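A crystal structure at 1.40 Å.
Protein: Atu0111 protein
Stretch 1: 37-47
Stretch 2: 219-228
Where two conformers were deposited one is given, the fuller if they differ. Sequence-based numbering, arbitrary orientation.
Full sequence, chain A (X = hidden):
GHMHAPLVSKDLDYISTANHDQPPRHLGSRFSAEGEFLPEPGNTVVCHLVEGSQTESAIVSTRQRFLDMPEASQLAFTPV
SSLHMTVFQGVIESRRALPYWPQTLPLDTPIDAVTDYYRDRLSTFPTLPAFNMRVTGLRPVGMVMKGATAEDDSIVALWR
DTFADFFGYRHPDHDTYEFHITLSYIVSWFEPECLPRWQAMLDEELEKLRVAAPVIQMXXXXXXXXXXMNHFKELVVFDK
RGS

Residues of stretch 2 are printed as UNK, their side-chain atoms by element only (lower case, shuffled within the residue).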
# COMPACT_ATOMS: atom_id res chain seq x y z
N PHE A 37 6.68 -11.74 7.89
CA PHE A 37 5.62 -11.91 6.89
C PHE A 37 5.40 -13.35 6.49
O PHE A 37 6.36 -14.11 6.34
CB PHE A 37 5.84 -10.96 5.69
CG PHE A 37 5.69 -9.51 6.09
CD1 PHE A 37 4.43 -8.99 6.32
CD2 PHE A 37 6.80 -8.70 6.29
CE1 PHE A 37 4.28 -7.67 6.74
CE2 PHE A 37 6.65 -7.37 6.70
CZ PHE A 37 5.38 -6.86 6.91
N LEU A 38 4.12 -13.71 6.34
CA LEU A 38 3.71 -15.09 6.10
C LEU A 38 3.21 -15.29 4.68
O LEU A 38 2.87 -14.32 3.99
CB LEU A 38 2.60 -15.49 7.10
CG LEU A 38 2.93 -15.41 8.59
CD1 LEU A 38 1.69 -15.70 9.42
CD2 LEU A 38 4.08 -16.32 8.99
N PRO A 39 3.19 -16.54 4.21
CA PRO A 39 2.71 -16.79 2.85
C PRO A 39 1.25 -16.36 2.67
O PRO A 39 0.37 -16.78 3.43
CB PRO A 39 2.80 -18.32 2.71
CG PRO A 39 3.76 -18.73 3.77
CD PRO A 39 3.64 -17.77 4.88
N GLU A 40 1.02 -15.51 1.68
CA GLU A 40 -0.31 -14.93 1.43
C GLU A 40 -0.35 -14.48 -0.04
O GLU A 40 -0.34 -13.27 -0.32
CB GLU A 40 -0.55 -13.76 2.40
CG GLU A 40 -2.01 -13.31 2.44
CD GLU A 40 -2.23 -12.04 3.27
OE1 GLU A 40 -3.40 -11.64 3.44
OE2 GLU A 40 -1.24 -11.43 3.74
N PRO A 41 -0.32 -15.44 -0.99
CA PRO A 41 -0.08 -15.05 -2.38
C PRO A 41 -1.23 -14.33 -3.05
O PRO A 41 -2.39 -14.58 -2.75
CB PRO A 41 0.19 -16.38 -3.11
CG PRO A 41 0.35 -17.39 -2.02
CD PRO A 41 -0.36 -16.90 -0.81
N GLY A 42 -0.88 -13.47 -4.00
CA GLY A 42 -1.89 -12.72 -4.73
C GLY A 42 -1.28 -12.01 -5.91
O GLY A 42 -0.13 -12.28 -6.31
N ASN A 43 -2.05 -11.08 -6.46
CA ASN A 43 -1.57 -10.23 -7.52
C ASN A 43 -2.16 -8.83 -7.34
O ASN A 43 -3.03 -8.63 -6.48
CB ASN A 43 -1.84 -10.84 -8.91
CG ASN A 43 -3.30 -11.18 -9.14
OD1 ASN A 43 -4.19 -10.37 -8.88
ND2 ASN A 43 -3.55 -12.37 -9.68
N THR A 44 -1.64 -7.85 -8.07
CA THR A 44 -1.94 -6.46 -7.77
C THR A 44 -1.35 -5.55 -8.84
O THR A 44 -0.45 -5.98 -9.57
CB THR A 44 -1.36 -6.07 -6.39
OG1 THR A 44 -1.73 -4.73 -6.05
CG2 THR A 44 0.14 -6.19 -6.35
N VAL A 45 -1.84 -4.32 -8.92
CA VAL A 45 -1.19 -3.30 -9.74
C VAL A 45 -0.58 -2.25 -8.80
O VAL A 45 -1.29 -1.63 -8.00
CB VAL A 45 -2.16 -2.60 -10.70
CG1 VAL A 45 -1.38 -1.58 -11.55
CG2 VAL A 45 -2.84 -3.63 -11.60
N VAL A 46 0.74 -2.07 -8.91
CA VAL A 46 1.42 -1.13 -8.02
C VAL A 46 2.45 -0.31 -8.77
O VAL A 46 2.86 -0.69 -9.86
CB VAL A 46 2.17 -1.87 -6.85
CG1 VAL A 46 1.28 -2.89 -6.19
CG2 VAL A 46 3.46 -2.52 -7.31
N CYS A 47 2.85 0.81 -8.16
CA CYS A 47 3.99 1.61 -8.61
C CYS A 47 5.10 1.49 -7.57
O CYS A 47 4.94 1.96 -6.44
CB CYS A 47 3.60 3.09 -8.71
SG CYS A 47 2.37 3.46 -9.97
N UNK A 219 7.89 4.33 -10.36
CA UNK A 219 7.85 3.64 -11.64
C UNK A 219 6.42 3.71 -12.19
O UNK A 219 5.48 3.93 -11.43
c UNK A 219 9.80 0.38 -10.73
c UNK A 219 8.23 2.16 -11.45
c UNK A 219 9.44 1.86 -10.57
n UNK A 219 10.78 -0.08 -9.75
c UNK A 219 10.96 -1.36 -9.42
n UNK A 219 10.22 -2.31 -9.99
n UNK A 219 11.86 -1.69 -8.51
N UNK A 220 6.25 3.49 -13.50
CA UNK A 220 4.90 3.36 -14.06
C UNK A 220 4.13 2.19 -13.41
O UNK A 220 4.74 1.24 -12.91
c UNK A 220 5.15 3.04 -15.54
c UNK A 220 7.30 3.36 -14.54
c UNK A 220 6.54 3.46 -15.80
N UNK A 221 2.80 2.26 -13.44
CA UNK A 221 2.03 1.16 -12.84
C UNK A 221 2.35 -0.17 -13.50
O UNK A 221 2.56 -0.23 -14.72
c UNK A 221 0.58 1.54 -13.13
c UNK A 221 1.93 3.30 -14.02
c UNK A 221 0.61 3.03 -13.33
N UNK A 222 2.38 -1.23 -12.71
CA UNK A 222 2.68 -2.55 -13.21
C UNK A 222 1.82 -3.59 -12.52
O UNK A 222 1.64 -3.55 -11.30
c UNK A 222 4.17 -2.87 -12.97
N UNK A 223 1.34 -4.55 -13.31
CA UNK A 223 0.66 -5.72 -12.76
C UNK A 223 1.73 -6.69 -12.24
O UNK A 223 2.66 -7.05 -12.98
c UNK A 223 -0.23 -6.38 -13.83
c UNK A 223 -0.91 -7.64 -13.38
c UNK A 223 -2.18 -9.97 -12.53
c UNK A 223 -1.29 -10.00 -13.59
c UNK A 223 -2.43 -8.77 -11.88
c UNK A 223 -1.81 -7.62 -12.31
c UNK A 223 -0.66 -8.85 -14.01
N UNK A 224 1.59 -7.09 -10.98
CA UNK A 224 2.60 -7.85 -10.26
C UNK A 224 1.99 -9.06 -9.60
O UNK A 224 0.77 -9.09 -9.31
c UNK A 224 3.24 -7.03 -9.13
s UNK A 224 4.10 -5.54 -9.67
N UNK A 225 2.83 -10.05 -9.32
CA UNK A 225 2.44 -11.13 -8.41
C UNK A 225 3.32 -11.13 -7.16
O UNK A 225 4.45 -10.63 -7.19
c UNK A 225 2.50 -12.50 -9.11
c UNK A 225 4.01 -14.20 -10.25
c UNK A 225 3.92 -12.92 -9.45
o UNK A 225 5.16 -14.61 -10.49
o UNK A 225 2.96 -14.76 -10.66
N UNK A 226 2.82 -11.71 -6.07
CA UNK A 226 3.58 -11.77 -4.84
C UNK A 226 3.25 -13.04 -4.07
O UNK A 226 2.11 -13.54 -4.17
c UNK A 226 1.28 -10.93 -2.51
c UNK A 226 1.06 -9.50 -4.43
c UNK A 226 1.85 -10.32 -3.63
c UNK A 226 3.32 -10.55 -3.95
c UNK A 226 -0.09 -10.73 -2.20
c UNK A 226 -0.87 -9.88 -3.01
c UNK A 226 -0.29 -9.29 -4.14
N UNK A 227 4.22 -13.55 -3.32
CA UNK A 227 4.01 -14.66 -2.38
C UNK A 227 3.58 -14.12 -1.02
O UNK A 227 2.81 -14.75 -0.30
n UNK A 227 6.90 -20.11 -1.18
c UNK A 227 6.39 -17.56 -1.20
c UNK A 227 5.89 -19.00 -0.91
c UNK A 227 5.30 -15.48 -2.23
c UNK A 227 5.23 -16.56 -1.13
N UNK A 228 4.08 -12.94 -0.68
CA UNK A 228 3.93 -12.34 0.64
C UNK A 228 4.26 -10.86 0.46
O UNK A 228 4.50 -10.40 -0.66
c UNK A 228 4.86 -13.02 1.69
o UNK A 228 6.75 -12.04 0.59
c UNK A 228 6.32 -12.98 1.30
o UNK A 228 7.04 -13.92 1.71
O HOH W 1 6.35 -15.61 3.89

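At position 219 three carbons and a nitrogen lead to a carbon bearing two more nitrogens, and the chain end leads away from stretch 1; the backbone makes the contact, O lying 3.4 Å from Cys 47 CB. The guanidinium identifies Arg 219.

At 220 three carbons close a ring onto the backbone nitrogen, and the CA-to-CB bond points away from stretch 1. This is Pro 220, exposed; its ring packs on nothing in stretch 1, and the site tolerates it.

Position 221 repeats the three-carbon ring, but buried: its CB lies 4.0 Å from Val 45 CG1, and another ring carbon 3.8 Å from Cys 47 SG. It is Pro 221, whose compact apolar ring fits neighbours of like character.

Position 222 has a single side-chain carbon, and its backbone pairs with Val 46, N to Val 46 O (2.9 Å) and O from Val 46 N (3.0 Å). It is Ala 222, its small methyl on the same face of the sheet as Val 46.

At 223 one carbon leads to a six-carbon ring without oxygen. The ring edge meets Val 45, a ring carbon 4.2 Å from Val 45 CG2, while another lies 3.7 Å from Asn 43 CB. This is Phe 223; a flat hydrocarbon suits this buried position.

Position 224 shows one carbon and one sulfur, the sulfur 3.9 Å from Val 46 CG2. It is Cys 224, a small, weakly polar group against an apolar one.

Position 225 has three carbons, the third carrying two oxygens, and its end leads away from stretch 1. This is Glu 225, a charged group at a partly exposed site.

Position 226 again has one carbon and a six-carbon ring; Gly 42 CA sits over its face, 3.8 Å from the ring centroid, in a CH-pi contact. It is Phe 226. An ideal CB on Gly 42 would come 2.6 Å from Phe 226 CZ, so the glycine makes room for the ring.

At 227 four carbons in a row end in nitrogen; O accepts from Glu 40 N (2.8 Å). This is Lys 227, its charged chain exposed.

Position 228 has two carbons, the second carrying two oxygens; one water donates to Phe 37 O (2.9 Å) and to one of them. This is Asp 228, whose OD2, a good acceptor, lies 2.8 Å from water 1 O.

The contact is an antiparallel ladder: Gly 42, Thr 44 and Val 46 each exchange two backbone hydrogen bonds with Phe 226, Cys 224 and Ala 222, respectively. These pairs' side chains, glycine having none, occupy one face; Asn 43, Val 45, Phe 223 and Glu 225 share the other.

Stretch 2, residues 219-228: RPPAFCEFKD
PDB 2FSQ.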